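Local coordinates for fatty acid synthase 1, isoform A (Drosophila melanogaster, PDB 6FN6) that processes the beta-carbon of growing acyl chains by ketoreduction, dehydration and enoyl reduction in this modifying region of an insect fatty acid synthase, at the interface of chains A and B. Sequence-based numbering; all coordinates share one arbitrary frame. Chains: chain A/B, Fatty acid synthase 1, isoform A.

Contact 1: the interface of chains A and B. Residues chain A 813-815, 817-818, 831, 833, 835; chain B 822-823, 825-826.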
loop_
_atom_site.group_PDB
_atom_site.type_symbol
_atom_site.label_atom_id
_atom_site.label_comp_id
_atom_site.label_asym_id
_atom_site.label_seq_id
_atom_site.Cartn_x
_atom_site.Cartn_y
_atom_site.Cartn_z
ATOM N N ASP A 813 -2.712 7.896 -8.018
ATOM C CA ASP A 813 -2.585 7.166 -6.762
ATOM C C ASP A 813 -1.524 7.779 -5.853
ATOM O O ASP A 813 -1.635 7.706 -4.630
ATOM C CB ASP A 813 -2.269 5.696 -7.034
ATOM C CG ASP A 813 -3.417 4.977 -7.708
ATOM O OD1 ASP A 813 -4.368 4.585 -7.000
ATOM O OD2 ASP A 813 -3.370 4.805 -8.944
ATOM N N LEU A 814 -0.499 8.377 -6.447
ATOM C CA LEU A 814 0.531 9.056 -5.669
ATOM C C LEU A 814 -0.067 10.275 -4.980
ATOM O O LEU A 814 0.117 10.472 -3.778
ATOM C CB LEU A 814 1.706 9.466 -6.556
ATOM C CG LEU A 814 2.874 8.478 -6.616
ATOM C CD1 LEU A 814 2.400 7.075 -6.979
ATOM C CD2 LEU A 814 3.935 8.960 -7.596
ATOM N N SER A 815 -0.793 11.082 -5.748
ATOM C CA SER A 815 -1.436 12.278 -5.219
ATOM C C SER A 815 -2.469 11.926 -4.157
ATOM O O SER A 815 -2.512 12.539 -3.092
ATOM C CB SER A 815 -2.105 13.063 -6.347
ATOM O OG SER A 815 -1.177 13.378 -7.369
ATOM N N ASN A 817 -2.550 9.432 -2.374
ATOM C CA ASN A 817 -1.927 8.695 -1.281
ATOM C C ASN A 817 -2.636 7.358 -1.090
ATOM O O ASN A 817 -2.905 6.941 0.037
ATOM C CB ASN A 817 -1.965 9.510 0.014
ATOM C CG ASN A 817 -1.177 8.862 1.136
ATOM O OD1 ASN A 817 -0.050 8.405 0.935
ATOM N ND2 ASN A 817 -1.766 8.820 2.326
ATOM N N SER A 818 -2.951 6.696 -2.201
ATOM C CA SER A 818 -3.636 5.406 -2.160
ATOM C C SER A 818 -2.832 4.384 -1.359
ATOM O O SER A 818 -1.604 4.466 -1.297
ATOM C CB SER A 818 -3.881 4.883 -3.574
ATOM O OG SER A 818 -4.696 5.771 -4.317
ATOM N N PHE A 831 9.566 -0.703 -5.769
ATOM C CA PHE A 831 8.595 0.237 -6.309
ATOM C C PHE A 831 9.287 1.578 -6.532
ATOM O O PHE A 831 9.904 2.123 -5.618
ATOM C CB PHE A 831 7.401 0.392 -5.368
ATOM C CG PHE A 831 6.192 0.995 -6.023
ATOM C CD1 PHE A 831 6.119 2.359 -6.257
ATOM C CD2 PHE A 831 5.130 0.196 -6.411
ATOM C CE1 PHE A 831 5.010 2.911 -6.863
ATOM C CE2 PHE A 831 4.018 0.743 -7.015
ATOM C CZ PHE A 831 3.960 2.103 -7.244
ATOM N N GLY A 833 8.867 5.494 -7.694
ATOM C CA GLY A 833 8.202 6.724 -8.083
ATOM C C GLY A 833 9.108 7.485 -9.028
ATOM O O GLY A 833 10.215 7.873 -8.655
ATOM N N LEU A 835 9.592 10.705 -11.337
ATOM C CA LEU A 835 9.226 12.050 -11.744
ATOM C C LEU A 835 10.349 12.666 -12.565
ATOM O O LEU A 835 11.396 13.023 -12.026
ATOM C CB LEU A 835 8.939 12.929 -10.526
ATOM C CG LEU A 835 7.680 12.659 -9.699
ATOM C CD1 LEU A 835 7.742 11.327 -8.951
ATOM C CD2 LEU A 835 7.451 13.806 -8.731
ATOM N N MET B 822 1.128 5.771 -0.854
ATOM C CA MET B 822 1.930 5.944 -2.061
ATOM C C MET B 822 2.333 7.398 -2.300
ATOM O O MET B 822 3.012 7.702 -3.280
ATOM C CB MET B 822 1.165 5.414 -3.276
ATOM C CG MET B 822 1.007 3.898 -3.287
ATOM S SD MET B 822 0.073 3.277 -4.698
ATOM C CE MET B 822 1.180 3.682 -6.037
ATOM N N SER B 823 1.936 8.289 -1.397
ATOM C CA SER B 823 2.304 9.698 -1.501
ATOM C C SER B 823 3.816 9.868 -1.417
ATOM O O SER B 823 4.386 10.769 -2.029
ATOM C CB SER B 823 1.624 10.511 -0.401
ATOM O OG SER B 823 2.150 10.176 0.871
ATOM N N PHE B 825 6.007 8.376 -2.815
ATOM C CA PHE B 825 6.655 8.194 -4.107
ATOM C C PHE B 825 6.622 9.475 -4.944
ATOM O O PHE B 825 7.300 9.565 -5.968
ATOM C CB PHE B 825 5.997 7.045 -4.874
ATOM C CG PHE B 825 6.135 5.713 -4.197
ATOM C CD1 PHE B 825 7.385 5.155 -3.986
ATOM C CD2 PHE B 825 5.015 5.013 -3.782
ATOM C CE1 PHE B 825 7.516 3.931 -3.360
ATOM C CE2 PHE B 825 5.140 3.787 -3.159
ATOM C CZ PHE B 825 6.393 3.244 -2.948
ATOM N N LEU B 826 5.848 10.465 -4.504
ATOM C CA LEU B 826 5.859 11.780 -5.142
ATOM C C LEU B 826 7.249 12.400 -5.049
ATOM O O LEU B 826 7.623 13.239 -5.866
ATOM C CB LEU B 826 4.837 12.714 -4.489
ATOM C CG LEU B 826 3.365 12.520 -4.857
ATOM C CD1 LEU B 826 2.462 13.276 -3.891
ATOM C CD2 LEU B 826 3.105 12.968 -6.286
#

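Contact 2: the interface of chains A and B. Residues chain A 84, 86-87, 89; chain B 84, 91, 93, 98.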
loop_
_atom_site.group_PDB
_atom_site.type_symbol
_atom_site.label_atom_id
_atom_site.label_comp_id
_atom_site.label_asym_id
_atom_site.label_seq_id
_atom_site.Cartn_x
_atom_site.Cartn_y
_atom_site.Cartn_z
ATOM N N PHE A 84 -15.390 1.139 14.402
ATOM C CA PHE A 84 -15.023 -0.273 14.513
ATOM C C PHE A 84 -14.370 -0.579 15.859
ATOM O O PHE A 84 -13.310 -0.044 16.180
ATOM C CB PHE A 84 -14.061 -0.687 13.391
ATOM C CG PHE A 84 -14.709 -0.851 12.037
ATOM C CD1 PHE A 84 -16.086 -0.960 11.898
ATOM C CD2 PHE A 84 -13.923 -0.927 10.900
ATOM C CE1 PHE A 84 -16.661 -1.119 10.649
ATOM C CE2 PHE A 84 -14.492 -1.087 9.652
ATOM C CZ PHE A 84 -15.859 -1.185 9.525
ATOM N N GLY A 86 -12.878 -3.177 16.614
ATOM C CA GLY A 86 -11.653 -3.914 16.368
ATOM C C GLY A 86 -10.409 -3.062 16.204
ATOM O O GLY A 86 -9.433 -3.240 16.932
ATOM N N THR A 87 -10.439 -2.137 15.250
ATOM C CA THR A 87 -9.257 -1.347 14.914
ATOM C C THR A 87 -9.360 0.100 15.389
ATOM O O THR A 87 -8.345 0.781 15.546
ATOM C CB THR A 87 -9.006 -1.343 13.392
ATOM O OG1 THR A 87 -10.164 -0.844 12.712
ATOM C CG2 THR A 87 -8.692 -2.749 12.900
ATOM N N ALA A 89 -11.031 2.345 13.631
ATOM C CA ALA A 89 -11.280 3.142 12.438
ATOM C C ALA A 89 -12.700 3.689 12.479
ATOM O O ALA A 89 -13.628 2.989 12.891
ATOM C CB ALA A 89 -11.063 2.313 11.182
ATOM N N PHE B 84 -19.299 -0.129 7.257
ATOM C CA PHE B 84 -19.213 1.280 6.888
ATOM C C PHE B 84 -20.025 1.524 5.618
ATOM O O PHE B 84 -19.714 0.974 4.563
ATOM C CB PHE B 84 -17.758 1.706 6.652
ATOM C CG PHE B 84 -16.943 1.888 7.910
ATOM C CD1 PHE B 84 -17.542 2.023 9.153
ATOM C CD2 PHE B 84 -15.562 1.941 7.836
ATOM C CE1 PHE B 84 -16.777 2.196 10.295
ATOM C CE2 PHE B 84 -14.796 2.116 8.972
ATOM C CZ PHE B 84 -15.403 2.242 10.201
ATOM N N GLU B 91 -16.010 -5.466 9.554
ATOM C CA GLU B 91 -15.152 -6.121 10.524
ATOM C C GLU B 91 -15.983 -7.083 11.357
ATOM O O GLU B 91 -17.126 -6.785 11.705
ATOM C CB GLU B 91 -14.463 -5.096 11.423
ATOM C CG GLU B 91 -13.098 -4.665 10.926
ATOM C CD GLU B 91 -12.365 -3.785 11.918
ATOM O OE1 GLU B 91 -11.349 -3.171 11.530
ATOM O OE2 GLU B 91 -12.799 -3.715 13.088
ATOM N N CYS B 93 -15.622 -9.182 14.935
ATOM C CA CYS B 93 -14.836 -9.444 16.128
ATOM C C CYS B 93 -15.471 -10.570 16.926
ATOM O O CYS B 93 -16.693 -10.664 17.027
ATOM C CB CYS B 93 -14.729 -8.184 16.992
ATOM S SG CYS B 93 -13.857 -6.806 16.213
ATOM N N LEU B 98 -10.489 -8.569 17.080
ATOM C CA LEU B 98 -10.760 -8.620 15.649
ATOM C C LEU B 98 -10.445 -9.994 15.083
ATOM O O LEU B 98 -9.385 -10.556 15.350
ATOM C CB LEU B 98 -9.951 -7.557 14.904
ATOM C CG LEU B 98 -10.085 -7.589 13.377
ATOM C CD1 LEU B 98 -11.525 -7.335 12.946
ATOM C CD2 LEU B 98 -9.151 -6.584 12.737
#

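Contact 1: the interface of chains A and B
A:Phe831 and B:Phe825 meet ring to ring: CD1 of A:Phe831 lies 3.4 Å above the plane of B:Phe825, over its centre. The side chains cross at about a right angle and their ring planes are inclined by about 33°, so one edge of A:Phe831 dips onto the face of its partner. Nearer the tip of the same ring, A:Phe831 CZ touches the methyl CE of B:Met822 at 3.4 Å. The bend of the methionine at chi3 (66°) turns this methyl towards A:Leu814, whose CD1 is 3.7 Å from CE. A:Leu814 thus acts as a wedge, with CG against B:Phe825 CB and its CB 3.8 Å from B:Leu826 CD2. Packing is densest here: A:Leu814, B:Met822 and B:Leu826 each bury more than 60 Å².

The rim beside this core is polar and much thinner, A:Asn817 and A:Ser818 each burying little, and is probably the more solvent-facing side. Two donors hold A:Asn817 OD1, the amide oxygen. The backbone N of B:Ser823 approaches at 3.1 Å in the carbonyl plane, on a lone pair, whereas the hydroxyl OG, at 2.8 Å, comes from well above that plane. B:Met822 N donates to A:Ser818 O at 3.1 Å, while A:Ser818 OG bonds A:Asp813 OD1 within its own chain and probably helps to hold this loop against helix 812-816.

Chain A supplies helix 812-816, the loop after it, strand 830-833 and the loop that follows that strand; chain B supplies the 3-10 helix 822-827. All belong to the zinc-binding-dehydrogenase-type part of the enoylreductase, where its two copies pair about the two-fold axis.

Contact 2: the interface of chains A and B
The N-terminal hotdog fold of the dehydratase contributes the turn between strands 76-83 and 89-93 of chain A, which meets B:Phe84 and strands 89-94 and 97-105 of chain B. A:Phe84 and B:Phe84 reach towards each other tip to tip and stack: the planes differ by 2°, the centroids are 3.6 Å apart, and each CZ lies over the centre of the other ring. Both side chains place CG anti to the carbonyl carbon, as expected for equivalent residues facing each other across the two-fold axis.

The opposite face of A:Phe84 is backed by B:Glu91, whose CB stands 4.2 Å above the plane, over the ring centre. Beyond CG the glutamate runs extended, bringing its carboxylate carbon CD to 3.4 Å from A:Phe84 CD2, with the carboxylate turned 34° from the ring. The twin contact repeats this backing on B:Phe84, so by the two-fold symmetry the pair should lie between two glutamates. Replacing A:Phe84 by an alanine would probably leave B:Phe84 without its stacking partner and open a gap beside B:Glu91, whose aliphatic stem would lose the ring it lies against.

Further along the turn, A:Gly86 CA packs 3.6 Å from B:Cys93 SG, and the methyl CG2 of A:Thr87 rests 3.9 Å from B:Leu98 CD2. A:Thr87 holds OG1 between its backbone N and carbonyl carbon, which turns the hydroxyl towards the glutamate and leaves CG2 for the leucine. That hydroxyl, OG1, donates to B:Glu91 OE1 at 2.9 Å, meeting the carboxylate oxygen on its syn side and 17° out of the carboxylate plane.

The centres of contact 1 and contact 2 lie about 27 Å apart, and they share no residue or secondary-structure element: contact 1 joins enoylreductase parts, contact 2 dehydratase parts. Both nevertheless link the same two chains and, with their twins, follow one two-fold symmetry. The modifying region is therefore tied together at least at these two separate levels, which would probably limit how far the paired domains can shift against each other. Each centre is also 27 to 30 Å from A:His24 and A:Asp175, the predicted dehydratase catalytic residues, so a structural role in dimer assembly is more likely than direct participation in that chemistry.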